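Side-chain contact in acylneuraminate lyase (Mycoplasma synoviae, PDB 4N4P), which belongs to the dihydrodipicolinate synthetase family, whose members are built on a TIM-barrel fold: residues E31-N34 with F35-K39. Numbering follows the deposited sequence.
Sequences EVVN and FLVEK
Asn34 and Glu38 sit one turn apart on helix 26-39, the first helix after strand 9-12 of the TIM barrel, and their side chains run side by side in the same direction. Glu38 reaches back along Asn34 with its chain extended beyond CG, bringing OE2 to 3.4 Å from CB of Asn34. The asparagine amide and the glutamate carboxylate lie close to parallel, their planes 22° apart. Both polar ends share Arg76, which forms a salt bridge to OE2 of Glu38 through NH1 and a hydrogen bond to OD1 of Asn34 through NH2. One guanidinium thus serves both groups, and its positive charge probably offsets the repulsion between OD1 of Asn34 and OE2 of Glu38, 3.5 Å apart.

On the buried side the side-chain contacts are apolar. Phe35 holds CG anti to the backbone N (chi1 176°), which turns the ring away from the preceding turn, toward Val266 and Met261 of helix 253-263; Val32 also touches Met261. Of the Phe35 side chain, CB alone stays near the preceding turn, beside the carbonyl oxygens of Glu31 and Val32. Val32 pairs with Leu36, CG1 to CD1 at 4.0 Å. CG1 of Val33 packs in a similar way against CG2 of Val37 at 4.1 Å, and both valines touch Ile45 of strand 44-47 and helix 59-73.

Regular i to i+4 backbone bonds run beneath these side chains and continue as far as Lys39 N, which bonds to Phe35 O; a wider pi-type turn at 35-39 is superimposed on them. The Glu38 N to Asn34 O bond is 2.7 Å long, and CB of Glu38 lies 3.1 Å from that same Asn34 O.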
# COMPACT_ATOMS: atom_id res chain seq x y z
N GLU A 31 -22.10 29.40 20.46
CA GLU A 31 -20.93 29.72 21.28
C GLU A 31 -19.63 29.33 20.56
O GLU A 31 -18.65 30.05 20.66
CB GLU A 31 -20.97 29.03 22.64
CG GLU A 31 -22.08 29.53 23.57
CD GLU A 31 -21.90 29.04 24.99
OE1 GLU A 31 -20.73 28.83 25.44
OE2 GLU A 31 -22.93 28.88 25.68
N VAL A 32 -19.62 28.19 19.89
CA VAL A 32 -18.42 27.80 19.14
C VAL A 32 -18.13 28.82 18.04
O VAL A 32 -16.99 29.19 17.83
CB VAL A 32 -18.56 26.39 18.56
CG1 VAL A 32 -17.52 26.12 17.45
CG2 VAL A 32 -18.45 25.35 19.70
N VAL A 33 -19.16 29.24 17.31
CA VAL A 33 -18.96 30.25 16.25
C VAL A 33 -18.35 31.53 16.83
O VAL A 33 -17.34 32.04 16.33
CB VAL A 33 -20.27 30.54 15.44
CG1 VAL A 33 -20.08 31.75 14.45
CG2 VAL A 33 -20.70 29.30 14.66
N ASN A 34 -18.93 32.05 17.92
CA ASN A 34 -18.37 33.25 18.54
C ASN A 34 -16.93 33.06 18.99
O ASN A 34 -16.12 33.97 18.86
CB ASN A 34 -19.22 33.72 19.74
CG ASN A 34 -20.61 34.21 19.33
OD1 ASN A 34 -20.91 34.51 18.17
ND2 ASN A 34 -21.49 34.30 20.34
N PHE A 35 -16.61 31.90 19.56
CA PHE A 35 -15.25 31.60 20.00
C PHE A 35 -14.28 31.68 18.79
O PHE A 35 -13.22 32.32 18.86
CB PHE A 35 -15.21 30.21 20.65
CG PHE A 35 -13.84 29.75 21.06
CD1 PHE A 35 -13.19 30.32 22.15
CD2 PHE A 35 -13.21 28.71 20.36
CE1 PHE A 35 -11.92 29.86 22.54
CE2 PHE A 35 -11.97 28.25 20.73
CZ PHE A 35 -11.32 28.83 21.83
N LEU A 36 -14.69 31.08 17.68
CA LEU A 36 -13.84 31.06 16.48
C LEU A 36 -13.64 32.46 15.91
O LEU A 36 -12.52 32.87 15.58
CB LEU A 36 -14.44 30.13 15.42
CG LEU A 36 -14.52 28.66 15.85
CD1 LEU A 36 -15.13 27.78 14.75
CD2 LEU A 36 -13.10 28.19 16.22
N VAL A 37 -14.73 33.21 15.81
CA VAL A 37 -14.66 34.57 15.28
C VAL A 37 -13.92 35.50 16.24
O VAL A 37 -13.05 36.25 15.82
CB VAL A 37 -16.08 35.13 15.00
CG1 VAL A 37 -16.04 36.63 14.56
CG2 VAL A 37 -16.81 34.25 13.93
N GLU A 38 -14.29 35.47 17.52
CA GLU A 38 -13.86 36.53 18.45
C GLU A 38 -12.57 36.24 19.18
O GLU A 38 -11.81 37.17 19.48
CB GLU A 38 -14.98 36.83 19.46
CG GLU A 38 -16.28 37.25 18.79
CD GLU A 38 -17.51 37.09 19.70
OE1 GLU A 38 -17.36 36.99 20.94
OE2 GLU A 38 -18.63 37.04 19.16
N LYS A 39 -12.32 34.96 19.48
CA LYS A 39 -11.15 34.58 20.26
C LYS A 39 -10.07 33.97 19.38
O LYS A 39 -8.90 34.30 19.53
CB LYS A 39 -11.50 33.58 21.38
CG LYS A 39 -12.41 34.17 22.47
CD LYS A 39 -11.70 35.31 23.21
CE LYS A 39 -12.55 35.79 24.38
NZ LYS A 39 -13.66 36.62 23.87